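Local coordinates for kinetochore-associated protein NSL1 homolog (Homo sapiens, PDB 5LSI) that forms part of the MIS12 complex, which is required for kinetochore formation and for normal chromosome alignment and segregation in mitosis, at residues Thr24-Leu29 against Ser59-Asn64; Asp39-Glu44 against Pro48-Ala53. All blocks are in the same frame, centred on the assembly; numbering follows the deposited sequence.

Contact 1: residues Thr24-Leu29 against Ser59-Asn64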
ATOM      1  N   THR B  24       5.191  -5.264   7.689  1.00 24.48           N
ATOM      2  CA  THR B  24       4.877  -6.592   7.169  1.00 24.67           C
ATOM      3  C   THR B  24       3.544  -7.098   7.710  1.00 24.01           C
ATOM      4  O   THR B  24       2.758  -7.709   6.977  1.00 25.50           O
ATOM      5  CB  THR B  24       6.005  -7.566   7.518  1.00 28.14           C
ATOM      6  OG1 THR B  24       7.164  -7.257   6.735  1.00 32.29           O
ATOM      7  CG2 THR B  24       5.591  -9.006   7.252  1.00 29.08           C
ATOM      8  N   GLU B  25       3.268  -6.841   8.988  1.00 25.21           N
ATOM      9  CA  GLU B  25       2.013  -7.301   9.574  1.00 25.62           C
ATOM     10  C   GLU B  25       0.831  -6.507   9.035  1.00 26.12           C
ATOM     11  O   GLU B  25      -0.244  -7.071   8.788  1.00 27.61           O
ATOM     12  CB  GLU B  25       2.102  -7.223  11.099  1.00 27.41           C
ATOM     13  CG  GLU B  25       3.190  -8.139  11.650  1.00 27.39           C
ATOM     14  CD  GLU B  25       3.356  -8.071  13.157  1.00 32.57           C
ATOM     15  OE1 GLU B  25       3.062  -7.018  13.759  1.00 34.19           O
ATOM     16  OE2 GLU B  25       3.795  -9.087  13.740  1.00 35.58           O
ATOM     17  N   MET B  26       1.015  -5.201   8.832  1.00 26.94           N
ATOM     18  CA  MET B  26      -0.005  -4.388   8.176  1.00 26.32           C
ATOM     19  C   MET B  26      -0.297  -4.889   6.765  1.00 25.30           C
ATOM     20  O   MET B  26      -1.460  -4.959   6.351  1.00 24.93           O
ATOM     21  CB  MET B  26       0.446  -2.929   8.145  1.00 25.36           C
ATOM     22  CG  MET B  26      -0.343  -2.046   7.196  1.00 31.40           C
ATOM     23  SD  MET B  26       0.515  -0.497   6.844  1.00 47.97           S
ATOM     24  CE  MET B  26       1.968  -1.084   5.978  1.00 32.56           C
ATOM     25  N   LEU B  27       0.749  -5.243   6.010  1.00 22.90           N
ATOM     26  CA  LEU B  27       0.547  -5.764   4.661  1.00 23.09           C
ATOM     27  C   LEU B  27      -0.194  -7.095   4.683  1.00 25.69           C
ATOM     28  O   LEU B  27      -0.998  -7.381   3.787  1.00 23.63           O
ATOM     29  CB  LEU B  27       1.890  -5.912   3.945  1.00 23.88           C
ATOM     30  CG  LEU B  27       2.613  -4.600   3.622  1.00 25.20           C
ATOM     31  CD1 LEU B  27       3.935  -4.868   2.921  1.00 28.00           C
ATOM     32  CD2 LEU B  27       1.736  -3.692   2.781  1.00 29.52           C
ATOM     33  N   GLN B  28       0.066  -7.929   5.694  1.00 23.71           N
ATOM     34  CA  GLN B  28      -0.666  -9.188   5.804  1.00 25.85           C
ATOM     35  C   GLN B  28      -2.157  -8.942   5.992  1.00 24.22           C
ATOM     36  O   GLN B  28      -2.988  -9.628   5.385  1.00 22.69           O
ATOM     37  CB  GLN B  28      -0.113 -10.028   6.956  1.00 20.55           C
ATOM     38  CG  GLN B  28       1.288 -10.554   6.707  1.00 22.15           C
ATOM     39  CD  GLN B  28       1.822 -11.378   7.862  1.00 27.21           C
ATOM     40  OE1 GLN B  28       1.115 -11.636   8.838  1.00 25.50           O
ATOM     41  NE2 GLN B  28       3.073 -11.803   7.751  1.00 22.19           N
ATOM     42  N   LEU B  29      -2.515  -7.956   6.819  1.00 25.02           N
ATOM     43  CA  LEU B  29      -3.925  -7.625   7.019  1.00 25.55           C
ATOM     44  C   LEU B  29      -4.562  -7.130   5.727  1.00 28.49           C
ATOM     45  O   LEU B  29      -5.630  -7.609   5.323  1.00 29.13           O
ATOM     46  CB  LEU B  29      -4.065  -6.576   8.126  1.00 27.06           C
ATOM     47  CG  LEU B  29      -3.747  -7.041   9.550  1.00 27.07           C
ATOM     48  CD1 LEU B  29      -3.653  -5.858  10.501  1.00 27.86           C
ATOM     49  CD2 LEU B  29      -4.797  -8.026  10.032  1.00 24.69           C
ATOM     50  N   SER B  59       5.150  -4.700  -3.123  1.00 20.34           N
ATOM     51  CA  SER B  59       6.283  -3.959  -3.674  1.00 25.31           C
ATOM     52  C   SER B  59       6.011  -2.462  -3.709  1.00 24.06           C
ATOM     53  O   SER B  59       6.884  -1.661  -3.363  1.00 26.65           O
ATOM     54  CB  SER B  59       6.618  -4.465  -5.075  1.00 26.95           C
ATOM     55  OG  SER B  59       7.098  -5.793  -5.023  1.00 30.15           O
ATOM     56  N   ALA B  60       4.803  -2.063  -4.115  1.00 26.19           N
ATOM     57  CA  ALA B  60       4.491  -0.640  -4.195  1.00 24.07           C
ATOM     58  C   ALA B  60       4.576   0.018  -2.827  1.00 26.06           C
ATOM     59  O   ALA B  60       5.036   1.160  -2.708  1.00 26.26           O
ATOM     60  CB  ALA B  60       3.105  -0.435  -4.802  1.00 26.16           C
ATOM     61  N   VAL B  61       4.136  -0.683  -1.779  1.00 23.07           N
ATOM     62  CA  VAL B  61       4.230  -0.131  -0.431  1.00 22.18           C
ATOM     63  C   VAL B  61       5.685  -0.082   0.017  1.00 25.47           C
ATOM     64  O   VAL B  61       6.170   0.947   0.500  1.00 25.47           O
ATOM     65  CB  VAL B  61       3.366  -0.945   0.550  1.00 25.15           C
ATOM     66  CG1 VAL B  61       3.605  -0.486   1.981  1.00 21.87           C
ATOM     67  CG2 VAL B  61       1.896  -0.814   0.201  1.00 20.31           C
ATOM     68  N   GLN B  62       6.406  -1.195  -0.154  1.00 25.39           N
ATOM     69  CA  GLN B  62       7.773  -1.285   0.351  1.00 25.13           C
ATOM     70  C   GLN B  62       8.700  -0.290  -0.339  1.00 28.04           C
ATOM     71  O   GLN B  62       9.565   0.312   0.308  1.00 26.60           O
ATOM     72  CB  GLN B  62       8.294  -2.710   0.185  1.00 25.69           C
ATOM     73  CG  GLN B  62       7.632  -3.713   1.113  1.00 28.83           C
ATOM     74  CD  GLN B  62       7.924  -5.146   0.718  1.00 30.81           C
ATOM     75  OE1 GLN B  62       8.704  -5.401  -0.199  1.00 31.01           O
ATOM     76  NE2 GLN B  62       7.298  -6.091   1.409  1.00 31.80           N
ATOM     77  N   GLU B  63       8.545  -0.104  -1.652  1.00 27.26           N
ATOM     78  CA  GLU B  63       9.418   0.828  -2.356  1.00 28.53           C
ATOM     79  C   GLU B  63       9.079   2.284  -2.069  1.00 28.95           C
ATOM     80  O   GLU B  63       9.849   3.170  -2.458  1.00 28.10           O
ATOM     81  CB  GLU B  63       9.363   0.577  -3.865  1.00 31.92           C
ATOM     82  CG  GLU B  63       9.682  -0.851  -4.265  1.00 37.23           C
ATOM     83  CD  GLU B  63      10.707  -0.932  -5.371  1.00 54.27           C
ATOM     84  OE1 GLU B  63      11.767  -0.285  -5.240  1.00 58.46           O
ATOM     85  OE2 GLU B  63      10.449  -1.638  -6.370  1.00 58.78           O
ATOM     86  N   ASN B  64       7.962   2.555  -1.393  1.00 25.91           N
ATOM     87  CA  ASN B  64       7.539   3.915  -1.089  1.00 21.48           C
ATOM     88  C   ASN B  64       7.636   4.247   0.395  1.00 25.59           C
ATOM     89  O   ASN B  64       7.049   5.234   0.847  1.00 25.31           O
ATOM     90  CB  ASN B  64       6.115   4.149  -1.591  1.00 21.41           C
ATOM     91  CG  ASN B  64       6.073   4.449  -3.066  1.00 23.97           C
ATOM     92  OD1 ASN B  64       6.347   5.574  -3.482  1.00 24.82           O
ATOM     93  ND2 ASN B  64       5.742   3.445  -3.869  1.00 22.81           N
TER
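N64 ND2 makes two hydrogen bonds, one to A60 O and one to the backbone of another protein chain. N64 comes just after an antiparallel helical hairpin, in a segment from the N-terminal part of NSL1. The bond from N64 ND2 to A60 O is short, 2.7 Å, and nearly straight at 172°. It lies in the carbonyl plane and almost in the amide plane of N64. N64 OD1 is also bonded, to a polar side chain of that other chain. Both ends of the amide are therefore held, which fixes the rotation of the amide.

Helix 20-35 and helix 46-62 pack side by side here. M26 and L27 come against V61 and Q62. L27 and V61 reach toward each other, tip to tip. V61 has CG1 anti to its backbone N (chi1 173°), and this brings both of its methyls close to L27 CD2, CG1 at 3.8 Å and CG2 at 3.9 Å. M26 CE also approaches, more loosely, at 4.4 Å from V61 CG1. The other L27 branch serves the second partner. Q62 runs out extended beyond CG, and its amide end comes up beside L27.

W72 touches both T24 and Q62. L27 also touches F57 and E58 of helix 46-62. M26 and V61 pack on side chains of the other protein as well, so the interface is shared between chains. The polar group at its margin is the Q62 amide, whose NE2 lies 3.9 Å from L27 CD1 in van der Waals contact.

Contact 2: residues Asp39-Glu44 against Pro48-Ala53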
ATOM      1  N   ASP B  39     -12.530 -13.598  -6.572  1.00 45.36           N
ATOM      2  CA  ASP B  39     -13.916 -13.843  -6.957  1.00 50.61           C
ATOM      3  C   ASP B  39     -14.171 -13.388  -8.388  1.00 55.67           C
ATOM      4  O   ASP B  39     -14.720 -14.139  -9.201  1.00 61.66           O
ATOM      5  CB  ASP B  39     -14.864 -13.132  -5.991  1.00 54.74           C
ATOM      6  CG  ASP B  39     -14.514 -13.385  -4.525  1.00 58.92           C
ATOM      7  OD1 ASP B  39     -14.124 -14.526  -4.187  1.00 57.59           O
ATOM      8  OD2 ASP B  39     -14.647 -12.440  -3.712  1.00 63.08           O
ATOM      9  N   ALA B  40     -13.749 -12.167  -8.721  1.00 49.93           N
ATOM     10  CA  ALA B  40     -13.955 -11.626 -10.058  1.00 51.02           C
ATOM     11  C   ALA B  40     -12.947 -12.142 -11.078  1.00 50.93           C
ATOM     12  O   ALA B  40     -13.074 -11.819 -12.264  1.00 53.23           O
ATOM     13  CB  ALA B  40     -13.903 -10.098 -10.018  1.00 52.66           C
ATOM     14  N   LEU B  41     -11.957 -12.929 -10.655  1.00 50.68           N
ATOM     15  CA  LEU B  41     -10.976 -13.420 -11.616  1.00 48.83           C
ATOM     16  C   LEU B  41     -11.391 -14.788 -12.150  1.00 54.09           C
ATOM     17  O   LEU B  41     -11.950 -15.601 -11.407  1.00 55.78           O
ATOM     18  CB  LEU B  41      -9.595 -13.524 -10.978  1.00 46.41           C
ATOM     19  CG  LEU B  41      -8.864 -12.207 -10.726  1.00 46.08           C
ATOM     20  CD1 LEU B  41      -7.471 -12.468 -10.169  1.00 40.56           C
ATOM     21  CD2 LEU B  41      -8.792 -11.393 -12.006  1.00 42.74           C
ATOM     22  N   PRO B  42     -11.122 -15.070 -13.422  1.00 55.94           N
ATOM     23  CA  PRO B  42     -11.449 -16.389 -13.967  1.00 56.99           C
ATOM     24  C   PRO B  42     -10.475 -17.446 -13.477  1.00 56.83           C
ATOM     25  O   PRO B  42      -9.298 -17.178 -13.221  1.00 53.52           O
ATOM     26  CB  PRO B  42     -11.340 -16.191 -15.487  1.00 54.76           C
ATOM     27  CG  PRO B  42     -10.946 -14.743 -15.699  1.00 55.90           C
ATOM     28  CD  PRO B  42     -10.419 -14.232 -14.403  1.00 55.18           C
ATOM     29  N   GLU B  43     -10.995 -18.669 -13.347  1.00 56.72           N
ATOM     30  CA  GLU B  43     -10.206 -19.774 -12.811  1.00 57.55           C
ATOM     31  C   GLU B  43      -8.943 -20.021 -13.628  1.00 54.35           C
ATOM     32  O   GLU B  43      -7.955 -20.549 -13.100  1.00 53.41           O
ATOM     33  CB  GLU B  43     -11.073 -21.033 -12.756  1.00 62.99           C
ATOM     34  CG  GLU B  43     -10.372 -22.281 -12.256  1.00 68.16           C
ATOM     35  CD  GLU B  43     -11.314 -23.462 -12.150  1.00 79.65           C
ATOM     36  OE1 GLU B  43     -12.383 -23.311 -11.521  1.00 82.33           O
ATOM     37  OE2 GLU B  43     -10.992 -24.535 -12.703  1.00 81.11           O
ATOM     38  N   GLU B  44      -8.949 -19.621 -14.903  1.00 57.27           N
ATOM     39  CA  GLU B  44      -7.819 -19.879 -15.790  1.00 54.79           C
ATOM     40  C   GLU B  44      -6.540 -19.225 -15.280  1.00 55.35           C
ATOM     41  O   GLU B  44      -5.459 -19.822 -15.346  1.00 56.65           O
ATOM     42  CB  GLU B  44      -8.156 -19.382 -17.200  1.00 59.34           C
ATOM     43  CG  GLU B  44      -7.318 -20.000 -18.309  1.00 68.23           C
ATOM     44  CD  GLU B  44      -7.728 -19.509 -19.692  1.00 76.15           C
ATOM     45  OE1 GLU B  44      -6.873 -19.515 -20.606  1.00 71.79           O
ATOM     46  OE2 GLU B  44      -8.904 -19.117 -19.869  1.00 76.02           O
ATOM     47  N   PRO B  48      -2.094 -17.471 -10.470  1.00 33.31           N
ATOM     48  CA  PRO B  48      -0.932 -16.619 -10.772  1.00 33.46           C
ATOM     49  C   PRO B  48      -1.251 -15.134 -10.734  1.00 31.52           C
ATOM     50  O   PRO B  48      -0.379 -14.340 -10.359  1.00 28.75           O
ATOM     51  CB  PRO B  48      -0.519 -17.076 -12.177  1.00 36.05           C
ATOM     52  CG  PRO B  48      -1.763 -17.623 -12.769  1.00 34.11           C
ATOM     53  CD  PRO B  48      -2.473 -18.292 -11.634  1.00 36.84           C
ATOM     54  N   ALA B  49      -2.475 -14.734 -11.093  1.00 29.22           N
ATOM     55  CA  ALA B  49      -2.835 -13.319 -11.054  1.00 30.52           C
ATOM     56  C   ALA B  49      -2.877 -12.793  -9.626  1.00 31.81           C
ATOM     57  O   ALA B  49      -2.493 -11.646  -9.370  1.00 28.89           O
ATOM     58  CB  ALA B  49      -4.179 -13.094 -11.745  1.00 36.66           C
ATOM     59  N   LEU B  50      -3.338 -13.616  -8.680  1.00 29.73           N
ATOM     60  CA  LEU B  50      -3.393 -13.178  -7.290  1.00 28.00           C
ATOM     61  C   LEU B  50      -2.000 -13.087  -6.683  1.00 29.74           C
ATOM     62  O   LEU B  50      -1.707 -12.153  -5.930  1.00 28.14           O
ATOM     63  CB  LEU B  50      -4.278 -14.117  -6.469  1.00 34.01           C
ATOM     64  CG  LEU B  50      -5.789 -13.925  -6.616  1.00 36.55           C
ATOM     65  CD1 LEU B  50      -6.543 -14.823  -5.647  1.00 38.42           C
ATOM     66  CD2 LEU B  50      -6.167 -12.465  -6.400  1.00 36.51           C
ATOM     67  N   ARG B  51      -1.131 -14.059  -6.980  1.00 28.51           N
ATOM     68  CA  ARG B  51       0.261 -13.940  -6.559  1.00 28.94           C
ATOM     69  C   ARG B  51       0.895 -12.681  -7.134  1.00 26.78           C
ATOM     70  O   ARG B  51       1.605 -11.953  -6.428  1.00 27.45           O
ATOM     71  CB  ARG B  51       1.055 -15.176  -6.981  1.00 30.50           C
ATOM     72  CG  ARG B  51       0.738 -16.439  -6.183  1.00 32.12           C
ATOM     73  CD  ARG B  51       1.801 -17.516  -6.401  1.00 36.77           C
ATOM     74  NE  ARG B  51       1.932 -17.895  -7.805  1.00 30.43           N
ATOM     75  CZ  ARG B  51       1.250 -18.880  -8.380  1.00 34.30           C
ATOM     76  NH1 ARG B  51       0.388 -19.594  -7.669  1.00 36.77           N
ATOM     77  NH2 ARG B  51       1.433 -19.150  -9.665  1.00 33.40           N
ATOM     78  N   ASP B  52       0.639 -12.405  -8.414  1.00 28.45           N
ATOM     79  CA  ASP B  52       1.191 -11.212  -9.050  1.00 27.44           C
ATOM     80  C   ASP B  52       0.646  -9.946  -8.397  1.00 25.86           C
ATOM     81  O   ASP B  52       1.406  -9.025  -8.073  1.00 27.41           O
ATOM     82  CB  ASP B  52       0.876 -11.237 -10.547  1.00 30.34           C
ATOM     83  CG  ASP B  52       1.384 -10.009 -11.272  1.00 36.72           C
ATOM     84  OD1 ASP B  52       2.445  -9.476 -10.880  1.00 42.20           O
ATOM     85  OD2 ASP B  52       0.719  -9.574 -12.236  1.00 41.79           O
ATOM     86  N   ALA B  53      -0.673  -9.893  -8.183  1.00 25.23           N
ATOM     87  CA  ALA B  53      -1.284  -8.710  -7.579  1.00 23.84           C
ATOM     88  C   ALA B  53      -0.794  -8.491  -6.154  1.00 25.37           C
ATOM     89  O   ALA B  53      -0.540  -7.353  -5.745  1.00 26.73           O
ATOM     90  CB  ALA B  53      -2.808  -8.832  -7.604  1.00 24.96           C
TER
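L41 CD1 carries the apolar contact alone from its side. It is 3.7 Å from A49 CB and 4.0 Å from L50 CD2, so one methyl lies against two consecutive residues of helix 46-62. The A49 methyl points at the loop. L50 starts out to the flank, and its branched end then swings back to meet L41. The two leucines cross obliquely. L50 CG lies anti to its carbonyl carbon (chi1 -78°), with chi2 close to trans, and this brings CD2 to L41. The contact is small, 127 Å² summed over both sides, but L41 and A49 are buried. An aromatic side chain of the neighbouring protein chain packs on L41 as well, and an apolar one packs on A49.

The hydrogen bonds work beside this packing. L41 O accepts from R46 NH2, which ties the loop to the first turn of the helix. Within the helix, D52 N bonds to P48 O and A53 N to A49 O. P48 lies in the first turn, where a proline is readily accommodated because its missing N-H is not needed.

The salt bridge of D39 OD2 is not made to residues 48-53 but to a basic side chain of the neighbouring protein chain.

This is the turn of the helical hairpin. L41 is extended ahead of P42 and folds the loop back over the start of helix 46-62. On helix 20-35, Q35 meets L50 and V34 meets A53. The two short parallel strands 15-17 and 65-67 lie at the far end of the hairpin.

Overall arrangement
From the N terminus, the chain passes strand 15-17 and enters helix 20-35, which supplies the first side of contact 1. The loop after this helix gives the first side of contact 2. That contact closes a short loop at once, with the first turns of helix 46-62. Further along the same helix, residues 59-64 close contact 1. Contact 2 is thus nested inside the larger loop. Their centres are 19 Å apart and they do not touch. Contact 2 lies at the hairpin turn, and contact 1 joins the two helices close to the centre of the folded chain. Strand 65-67 then follows and pairs in parallel with strand 15-17.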